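Local coordinates for methanol--corrinoid protein co-methyltransferase (PDB 2I2X) that transfers the methyl group of methanol to the cob(I)amide bound by its partner protein MtaC, a zinc-dependent step of methanogenesis from methanol, at residues D68-F78 with T324-Y335. Residues are numbered along the deposited sequence; the frame is centred on the assembly and turned at random.
Sequences DVMERMVQVGF and TTVQCWSETLAY
Arg72 and Glu331 form the salt bridge between helices 55-76 and 325-345: NE donates to OE1 at 3.0 Å, approaching almost end-on to the carboxylate oxygen, which is tilted out of the guanidinium plane, while carboxylate and guanidinium planes stand 74° apart. Arg72 gets there with CG anti to its own N (chi1 -170°) and bends at chi2 and chi3, which lays one guanidinium face over Gln327 CB, 3.6 Å above the plane. Further along the Gln327 side chain, NE2 donates to Asp68 O (3.0 Å), which lies close to the amide plane; that carbonyl also accepts from Arg72 N, on the opposite face of its plane. Gln327 OE1 takes Thr324 N at 2.8 Å, so both ends of the amide are held and its flip is fixed. At the other end, Ala334 CB sits 3.2 Å from the Phe78 ring centroid, almost on the normal, a CH-pi contact, and Phe78 turns its edge to the face of Tyr335 (T-shaped, planes nearly perpendicular). Val69 CG2 meets Val326 CG2 on the barrel side, where Val69 also reaches Ile43 and Ile81. In the next shell, Gly322 O accepts from Arg72 NH2, and Ser296 of the second MtaB subunit hydrogen-bonds Glu331 OE1. Cutting Arg72 back to an alanine is likely to leave the buried Glu331 carboxylate without its cationic mate and to uncover Gln327 CB. The axes of 68-76 and 325-335 approach to 8.6 Å and cross at -41°, joining neighbouring outer helices of a TIM barrel, packed over strands 40-43 and 80-86, at the interface between MtaB subunits.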
loop_
_atom_site.group_PDB
_atom_site.type_symbol
_atom_site.label_atom_id
_atom_site.label_comp_id
_atom_site.label_asym_id
_atom_site.label_seq_id
_atom_site.Cartn_x
_atom_site.Cartn_y
_atom_site.Cartn_z
ATOM N N ASP A 68 -10.029 -5.962 11.427
ATOM C CA ASP A 68 -9.890 -4.927 10.392
ATOM C C ASP A 68 -10.114 -5.410 8.949
ATOM O O ASP A 68 -10.781 -4.739 8.135
ATOM C CB ASP A 68 -8.525 -4.265 10.504
ATOM C CG ASP A 68 -8.442 -3.316 11.676
ATOM O OD1 ASP A 68 -9.457 -3.169 12.407
ATOM O OD2 ASP A 68 -7.360 -2.722 11.876
ATOM N N VAL A 69 -9.555 -6.576 8.663
ATOM C CA VAL A 69 -9.723 -7.266 7.403
ATOM C C VAL A 69 -11.182 -7.669 7.157
ATOM O O VAL A 69 -11.738 -7.361 6.091
ATOM C CB VAL A 69 -8.844 -8.562 7.370
ATOM C CG1 VAL A 69 -9.122 -9.350 6.108
ATOM C CG2 VAL A 69 -7.366 -8.229 7.491
ATOM N N MET A 70 -11.807 -8.370 8.105
ATOM C CA MET A 70 -13.173 -8.848 7.854
ATOM C C MET A 70 -14.128 -7.634 7.648
ATOM O O MET A 70 -14.971 -7.622 6.758
ATOM C CB MET A 70 -13.678 -9.776 8.976
ATOM C CG MET A 70 -12.846 -11.076 9.221
ATOM S SD MET A 70 -12.652 -12.126 7.748
ATOM C CE MET A 70 -14.340 -12.540 7.282
ATOM N N GLU A 71 -13.952 -6.615 8.472
ATOM C CA GLU A 71 -14.774 -5.438 8.416
ATOM C C GLU A 71 -14.651 -4.827 7.014
ATOM O O GLU A 71 -15.654 -4.605 6.342
ATOM C CB GLU A 71 -14.373 -4.465 9.548
ATOM C CG GLU A 71 -15.232 -3.199 9.678
ATOM C CD GLU A 71 -16.724 -3.468 9.944
ATOM O OE1 GLU A 71 -17.083 -4.576 10.437
ATOM O OE2 GLU A 71 -17.531 -2.540 9.646
ATOM N N ARG A 72 -13.428 -4.640 6.532
ATOM C CA ARG A 72 -13.268 -4.049 5.227
ATOM C C ARG A 72 -13.930 -4.854 4.123
ATOM O O ARG A 72 -14.571 -4.288 3.247
ATOM C CB ARG A 72 -11.803 -3.831 4.869
ATOM C CG ARG A 72 -11.715 -2.985 3.590
ATOM C CD ARG A 72 -12.142 -1.500 3.893
ATOM N NE ARG A 72 -11.106 -0.714 3.282
ATOM C CZ ARG A 72 -10.365 0.197 3.871
ATOM N NH1 ARG A 72 -10.599 0.593 5.098
ATOM N NH2 ARG A 72 -9.410 0.758 3.168
ATOM N N MET A 73 -13.751 -6.170 4.148
ATOM C CA MET A 73 -14.264 -7.019 3.091
ATOM C C MET A 73 -15.772 -6.851 2.975
ATOM O O MET A 73 -16.288 -6.758 1.863
ATOM C CB MET A 73 -13.899 -8.487 3.321
ATOM C CG MET A 73 -12.403 -8.837 3.185
ATOM S SD MET A 73 -11.622 -8.189 1.689
ATOM C CE MET A 73 -11.949 -9.550 0.682
ATOM N N VAL A 74 -16.479 -6.779 4.102
ATOM C CA VAL A 74 -17.935 -6.727 4.042
ATOM C C VAL A 74 -18.398 -5.307 3.677
ATOM O O VAL A 74 -19.431 -5.135 3.043
ATOM C CB VAL A 74 -18.653 -7.313 5.330
ATOM C CG1 VAL A 74 -18.217 -8.800 5.589
ATOM C CG2 VAL A 74 -18.389 -6.465 6.548
ATOM N N GLN A 75 -17.603 -4.305 4.045
ATOM C CA GLN A 75 -17.916 -2.925 3.705
ATOM C C GLN A 75 -17.788 -2.664 2.214
ATOM O O GLN A 75 -18.421 -1.752 1.700
ATOM C CB GLN A 75 -17.036 -1.944 4.478
ATOM C CG GLN A 75 -17.373 -1.823 5.964
ATOM C CD GLN A 75 -18.664 -1.047 6.280
ATOM O OE1 GLN A 75 -19.443 -0.689 5.398
ATOM N NE2 GLN A 75 -18.894 -0.810 7.564
ATOM N N VAL A 76 -16.992 -3.448 1.500
ATOM C CA VAL A 76 -16.792 -3.155 0.084
ATOM C C VAL A 76 -17.493 -4.208 -0.785
ATOM O O VAL A 76 -17.496 -4.127 -2.022
ATOM C CB VAL A 76 -15.280 -2.941 -0.264
ATOM C CG1 VAL A 76 -15.098 -2.518 -1.730
ATOM C CG2 VAL A 76 -14.667 -1.917 0.662
ATOM N N GLY A 77 -18.122 -5.174 -0.126
ATOM C CA GLY A 77 -18.931 -6.172 -0.826
ATOM C C GLY A 77 -18.171 -7.383 -1.345
ATOM O O GLY A 77 -18.672 -8.123 -2.184
ATOM N N PHE A 78 -16.964 -7.601 -0.855
ATOM C CA PHE A 78 -16.162 -8.730 -1.363
ATOM C C PHE A 78 -16.694 -10.061 -0.845
ATOM O O PHE A 78 -16.993 -10.178 0.344
ATOM C CB PHE A 78 -14.679 -8.520 -1.049
ATOM C CG PHE A 78 -14.093 -7.313 -1.740
ATOM C CD1 PHE A 78 -14.228 -7.157 -3.128
ATOM C CD2 PHE A 78 -13.429 -6.309 -1.009
ATOM C CE1 PHE A 78 -13.690 -6.066 -3.772
ATOM C CE2 PHE A 78 -12.877 -5.208 -1.653
ATOM C CZ PHE A 78 -13.001 -5.092 -3.034
ATOM N N THR A 324 -6.304 0.911 8.093
ATOM C CA THR A 324 -5.203 0.116 8.565
ATOM C C THR A 324 -4.564 -0.615 7.378
ATOM O O THR A 324 -5.191 -0.981 6.405
ATOM C CB THR A 324 -5.663 -0.760 9.707
ATOM O OG1 THR A 324 -4.804 -0.546 10.822
ATOM C CG2 THR A 324 -5.737 -2.156 9.321
ATOM N N THR A 325 -3.278 -0.735 7.444
ATOM C CA THR A 325 -2.495 -1.338 6.400
ATOM C C THR A 325 -3.077 -2.639 5.806
ATOM O O THR A 325 -3.061 -2.838 4.570
ATOM C CB THR A 325 -1.126 -1.545 6.999
ATOM O OG1 THR A 325 -0.176 -1.619 5.963
ATOM C CG2 THR A 325 -1.089 -2.750 7.874
ATOM N N VAL A 326 -3.645 -3.493 6.664
ATOM C CA VAL A 326 -4.256 -4.742 6.224
ATOM C C VAL A 326 -5.529 -4.493 5.469
ATOM O O VAL A 326 -5.933 -5.289 4.594
ATOM C CB VAL A 326 -4.508 -5.775 7.411
ATOM C CG1 VAL A 326 -3.156 -6.342 7.968
ATOM C CG2 VAL A 326 -5.392 -5.196 8.530
ATOM N N GLN A 327 -6.172 -3.372 5.791
ATOM C CA GLN A 327 -7.348 -2.946 5.043
ATOM C C GLN A 327 -7.004 -2.393 3.685
ATOM O O GLN A 327 -7.628 -2.759 2.713
ATOM C CB GLN A 327 -8.162 -1.943 5.844
ATOM C CG GLN A 327 -8.832 -2.550 7.052
ATOM C CD GLN A 327 -9.395 -1.484 7.960
ATOM O OE1 GLN A 327 -8.816 -0.394 8.069
ATOM N NE2 GLN A 327 -10.514 -1.795 8.638
ATOM N N CYS A 328 -6.018 -1.521 3.587
ATOM C CA CYS A 328 -5.694 -0.959 2.282
ATOM C C CYS A 328 -5.304 -2.072 1.309
ATOM O O CYS A 328 -5.835 -2.142 0.209
ATOM C CB CYS A 328 -4.544 0.035 2.388
ATOM S SG CYS A 328 -4.709 1.237 3.709
ATOM N N TRP A 329 -4.389 -2.964 1.731
ATOM C CA TRP A 329 -3.882 -3.986 0.834
ATOM C C TRP A 329 -4.905 -5.075 0.564
ATOM O O TRP A 329 -4.956 -5.572 -0.563
ATOM C CB TRP A 329 -2.547 -4.546 1.285
ATOM C CG TRP A 329 -1.441 -3.552 1.176
ATOM C CD1 TRP A 329 -0.956 -2.732 2.182
ATOM C CD2 TRP A 329 -0.687 -3.236 0.006
ATOM N NE1 TRP A 329 0.054 -1.943 1.693
ATOM C CE2 TRP A 329 0.240 -2.230 0.365
ATOM C CE3 TRP A 329 -0.716 -3.689 -1.307
ATOM C CZ2 TRP A 329 1.132 -1.675 -0.543
ATOM C CZ3 TRP A 329 0.187 -3.143 -2.230
ATOM C CH2 TRP A 329 1.097 -2.139 -1.837
ATOM N N SER A 330 -5.757 -5.405 1.533
ATOM C CA SER A 330 -6.806 -6.391 1.244
ATOM C C SER A 330 -7.783 -5.884 0.202
ATOM O O SER A 330 -8.219 -6.645 -0.670
ATOM C CB SER A 330 -7.538 -6.916 2.503
ATOM O OG SER A 330 -8.030 -5.862 3.323
ATOM N N GLU A 331 -8.124 -4.600 0.278
ATOM C CA GLU A 331 -9.029 -3.997 -0.709
ATOM C C GLU A 331 -8.453 -4.066 -2.145
ATOM O O GLU A 331 -9.163 -4.475 -3.071
ATOM C CB GLU A 331 -9.465 -2.568 -0.297
ATOM C CG GLU A 331 -10.265 -1.770 -1.404
ATOM C CD GLU A 331 -11.090 -0.593 -0.887
ATOM O OE1 GLU A 331 -11.455 -0.582 0.312
ATOM O OE2 GLU A 331 -11.390 0.335 -1.684
ATOM N N THR A 332 -7.181 -3.708 -2.326
ATOM C CA THR A 332 -6.518 -3.843 -3.631
ATOM C C THR A 332 -6.495 -5.326 -4.114
ATOM O O THR A 332 -6.862 -5.634 -5.260
ATOM C CB THR A 332 -5.099 -3.236 -3.586
ATOM O OG1 THR A 332 -5.123 -1.953 -2.927
ATOM C CG2 THR A 332 -4.561 -3.063 -4.953
ATOM N N LEU A 333 -6.099 -6.248 -3.238
ATOM C CA LEU A 333 -6.107 -7.653 -3.598
ATOM C C LEU A 333 -7.493 -8.094 -4.032
ATOM O O LEU A 333 -7.665 -8.698 -5.105
ATOM C CB LEU A 333 -5.652 -8.548 -2.425
ATOM C CG LEU A 333 -4.224 -8.396 -1.924
ATOM C CD1 LEU A 333 -4.076 -9.060 -0.635
ATOM C CD2 LEU A 333 -3.186 -8.910 -2.942
ATOM N N ALA A 334 -8.492 -7.777 -3.217
ATOM C CA ALA A 334 -9.842 -8.226 -3.531
ATOM C C ALA A 334 -10.344 -7.636 -4.850
ATOM O O ALA A 334 -11.090 -8.287 -5.589
ATOM C CB ALA A 334 -10.794 -7.911 -2.403
ATOM N N TYR A 335 -9.929 -6.415 -5.155
ATOM C CA TYR A 335 -10.340 -5.823 -6.405
ATOM C C TYR A 335 -9.621 -6.492 -7.580
ATOM O O TYR A 335 -10.219 -6.722 -8.629
ATOM C CB TYR A 335 -10.083 -4.312 -6.378
ATOM C CG TYR A 335 -11.259 -3.456 -5.945
ATOM C CD1 TYR A 335 -12.484 -3.515 -6.625
ATOM C CD2 TYR A 335 -11.140 -2.562 -4.886
ATOM C CE1 TYR A 335 -13.561 -2.723 -6.256
ATOM C CE2 TYR A 335 -12.218 -1.765 -4.502
ATOM C CZ TYR A 335 -13.435 -1.853 -5.185
ATOM O OH TYR A 335 -14.502 -1.023 -4.832
#